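PDB 4QPK: phosphotransferase from Brucella abortus, which acts as a homodimeric histidine phosphotransferase in the phosphorelay that controls cell growth, division and intracellular survival inside mammalian host cells. Local coordinates for residues N152-G157 and F180-K185. Numbering follows the deposited sequence.
Sequences NMLLIG and FVITVK
Ile182 lies against the sheet-facing side of helix 144-160, its CD1 methyl overlapping both ends of the Met153 side chain: Met153 CE is 3.9 Å away and Met153 CB 4.0 Å. The contact belongs to the alpha/beta sandwich of the C-terminal domain, which resembles the ATP-binding domain of histidine kinases but lacks the regions needed to bind ATP. Here the helix packs on the middle strand of the five-stranded mixed sheet, the two short segments running almost parallel, with axes 8.8 Å apart and 18° between their directions. Phe180, Ile182 and Val184, alternate residues of the strand, turn their side chains to the helix, whereas Val181 and Thr183 point away from it.

Met153 extends toward the strand and bends at its last torsion (chi3 71°), which swings the CE methyl back over Ile182 while the sulfur stays near Phe180. Met153 SD lies at the edge of that ring, close to its plane, at a loose 4.5 Å from Phe180 CD1. Leu154 meets a different part of Ile182 at about a right angle: its CB points away from the strand, but its CD2 returns to within 3.7 Å of Ile182 CG1. Ile182 therefore touches two successive helix residues through different atoms, CD1 and CG1. Its CG2 methyl faces the next turn, 4.3 Å from Gly157 CA; having no side chain, the glycine probably allows this close approach, with its CA 6.3 Å from Val184 CA. Neighbouring strands add to the buried apolar layer, Val169 touching Leu154 and Ala242 touching Met153. No hydrogen bond joins the two segments, and at the far end the closest approach is apolar carbon on backbone oxygen, Val184 CG1 lying 3.5 Å from Gly157 O.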
ATOM      1  N   ASN B 152       0.529  13.836   6.231  1.00 14.27           N
ATOM      2  CA  ASN B 152       0.919  14.128   4.859  1.00 14.02           C
ATOM      3  C   ASN B 152       1.644  15.472   4.730  1.00 15.21           C
ATOM      4  O   ASN B 152       2.507  15.631   3.876  1.00 15.13           O
ATOM      5  CB  ASN B 152      -0.295  14.083   3.938  1.00 15.49           C
ATOM      6  CG  ASN B 152      -0.587  12.663   3.464  1.00 16.53           C
ATOM      7  OD1 ASN B 152      -0.035  12.213   2.458  1.00 17.36           O
ATOM      8  ND2 ASN B 152      -1.409  11.947   4.212  1.00 14.70           N
ATOM      9  N   MET B 153       1.303  16.420   5.589  1.00 16.69           N
ATOM     10  CA  MET B 153       2.029  17.679   5.645  1.00 15.95           C
ATOM     11  C   MET B 153       3.482  17.458   6.092  1.00 19.02           C
ATOM     12  O   MET B 153       4.362  18.211   5.703  1.00 17.98           O
ATOM     13  CB  MET B 153       1.319  18.662   6.587  1.00 16.88           C
ATOM     14  CG  MET B 153       0.039  19.211   6.003  1.00 18.08           C
ATOM     15  SD  MET B 153      -0.874  20.283   7.124  1.00 22.37           S
ATOM     16  CE  MET B 153       0.140  21.760   7.188  1.00 24.83           C
ATOM     17  N   LEU B 154       3.740  16.431   6.912  1.00 14.56           N
ATOM     18  CA  LEU B 154       5.126  16.120   7.280  1.00 16.28           C
ATOM     19  C   LEU B 154       5.925  15.721   6.054  1.00 17.47           C
ATOM     20  O   LEU B 154       7.106  16.044   5.930  1.00 16.70           O
ATOM     21  CB  LEU B 154       5.188  14.978   8.294  1.00 16.77           C
ATOM     22  CG  LEU B 154       4.334  15.108   9.541  1.00 21.68           C
ATOM     23  CD1 LEU B 154       4.673  13.968  10.510  1.00 19.46           C
ATOM     24  CD2 LEU B 154       4.527  16.472  10.164  1.00 20.65           C
ATOM     25  N   LEU B 155       5.282  14.993   5.143  1.00 16.53           N
ATOM     26  CA  LEU B 155       5.986  14.544   3.949  1.00 18.17           C
ATOM     27  C   LEU B 155       6.291  15.728   3.029  1.00 18.61           C
ATOM     28  O   LEU B 155       7.364  15.789   2.418  1.00 20.07           O
ATOM     29  CB  LEU B 155       5.171  13.467   3.207  1.00 18.14           C
ATOM     30  CG  LEU B 155       4.958  12.164   3.986  1.00 17.86           C
ATOM     31  CD1 LEU B 155       4.178  11.166   3.119  1.00 17.33           C
ATOM     32  CD2 LEU B 155       6.285  11.561   4.385  1.00 19.33           C
ATOM     33  N   ILE B 156       5.352  16.667   2.936  1.00 19.32           N
ATOM     34  CA  ILE B 156       5.574  17.890   2.165  1.00 19.77           C
ATOM     35  C   ILE B 156       6.740  18.679   2.768  1.00 18.23           C
ATOM     36  O   ILE B 156       7.646  19.121   2.064  1.00 19.56           O
ATOM     37  CB  ILE B 156       4.320  18.787   2.127  1.00 19.88           C
ATOM     38  CG1 ILE B 156       3.172  18.080   1.407  1.00 21.09           C
ATOM     39  CG2 ILE B 156       4.628  20.129   1.441  1.00 20.45           C
ATOM     40  CD1 ILE B 156       3.497  17.731  -0.019  1.00 24.92           C
ATOM     41  N   GLY B 157       6.722  18.817   4.086  1.00 18.55           N
ATOM     42  CA  GLY B 157       7.787  19.498   4.791  1.00 20.08           C
ATOM     43  C   GLY B 157       9.141  18.862   4.533  1.00 21.16           C
ATOM     44  O   GLY B 157      10.117  19.552   4.237  1.00 20.24           O
ATOM     45  N   PHE B 180      -2.433  22.979  12.588  1.00 20.58           N
ATOM     46  CA  PHE B 180      -1.175  22.253  12.449  1.00 20.21           C
ATOM     47  C   PHE B 180      -0.103  23.177  11.909  1.00 21.68           C
ATOM     48  O   PHE B 180      -0.315  23.859  10.916  1.00 23.99           O
ATOM     49  CB  PHE B 180      -1.319  21.038  11.509  1.00 19.37           C
ATOM     50  CG  PHE B 180      -2.464  20.130  11.847  1.00 20.31           C
ATOM     51  CD1 PHE B 180      -3.247  19.579  10.830  1.00 19.30           C
ATOM     52  CD2 PHE B 180      -2.749  19.795  13.169  1.00 19.41           C
ATOM     53  CE1 PHE B 180      -4.302  18.729  11.125  1.00 18.54           C
ATOM     54  CE2 PHE B 180      -3.802  18.947  13.471  1.00 22.28           C
ATOM     55  CZ  PHE B 180      -4.581  18.407  12.443  1.00 18.91           C
ATOM     56  N   VAL B 181       1.060  23.181  12.542  1.00 18.74           N
ATOM     57  CA  VAL B 181       2.145  24.020  12.070  1.00 21.29           C
ATOM     58  C   VAL B 181       3.384  23.175  11.839  1.00 23.06           C
ATOM     59  O   VAL B 181       3.904  22.551  12.762  1.00 22.05           O
ATOM     60  CB  VAL B 181       2.456  25.152  13.067  1.00 19.88           C
ATOM     61  CG1 VAL B 181       3.439  26.128  12.442  1.00 22.81           C
ATOM     62  CG2 VAL B 181       1.154  25.865  13.469  1.00 21.60           C
ATOM     63  N   ILE B 182       3.845  23.157  10.595  1.00 17.86           N
ATOM     64  CA  ILE B 182       5.034  22.404  10.226  1.00 17.64           C
ATOM     65  C   ILE B 182       6.086  23.393   9.751  1.00 19.22           C
ATOM     66  O   ILE B 182       5.901  24.071   8.733  1.00 22.35           O
ATOM     67  CB  ILE B 182       4.730  21.362   9.124  1.00 19.40           C
ATOM     68  CG1 ILE B 182       4.009  20.153   9.724  1.00 26.41           C
ATOM     69  CG2 ILE B 182       6.005  20.855   8.488  1.00 21.36           C
ATOM     70  CD1 ILE B 182       2.533  20.367   9.990  1.00 28.49           C
ATOM     71  N   THR B 183       7.175  23.486  10.505  1.00 19.46           N
ATOM     72  CA  THR B 183       8.226  24.455  10.222  1.00 19.46           C
ATOM     73  C   THR B 183       9.522  23.762   9.826  1.00 17.42           C
ATOM     74  O   THR B 183      10.049  22.942  10.583  1.00 20.75           O
ATOM     75  CB  THR B 183       8.493  25.362  11.443  1.00 17.62           C
ATOM     76  OG1 THR B 183       7.265  25.953  11.880  1.00 20.61           O
ATOM     77  CG2 THR B 183       9.478  26.468  11.059  1.00 23.25           C
ATOM     78  N   VAL B 184      10.026  24.075   8.637  1.00 19.08           N
ATOM     79  CA  VAL B 184      11.276  23.480   8.182  1.00 18.16           C
ATOM     80  C   VAL B 184      12.382  24.511   7.947  1.00 21.39           C
ATOM     81  O   VAL B 184      12.139  25.635   7.497  1.00 23.09           O
ATOM     82  CB  VAL B 184      11.079  22.639   6.893  1.00 24.73           C
ATOM     83  CG1 VAL B 184      10.202  21.422   7.191  1.00 20.87           C
ATOM     84  CG2 VAL B 184      10.473  23.474   5.772  1.00 22.57           C
ATOM     85  N   LYS B 185      13.591  24.098   8.303  1.00 22.52           N
ATOM     86  CA  LYS B 185      14.819  24.874   8.118  1.00 26.16           C
ATOM     87  C   LYS B 185      15.904  23.958   7.616  1.00 26.42           C
ATOM     88  O   LYS B 185      15.987  22.815   8.047  1.00 29.07           O
ATOM     89  CB  LYS B 185      15.245  25.532   9.429  1.00 24.72           C
ATOM     90  CG  LYS B 185      14.404  26.712   9.733  1.00 38.95           C
ATOM     91  CD  LYS B 185      14.229  27.010  11.193  1.00 45.83           C
ATOM     92  CE  LYS B 185      13.260  28.166  11.241  1.00 33.20           C
ATOM     93  NZ  LYS B 185      12.437  28.417  12.394  1.00 28.72           N
TER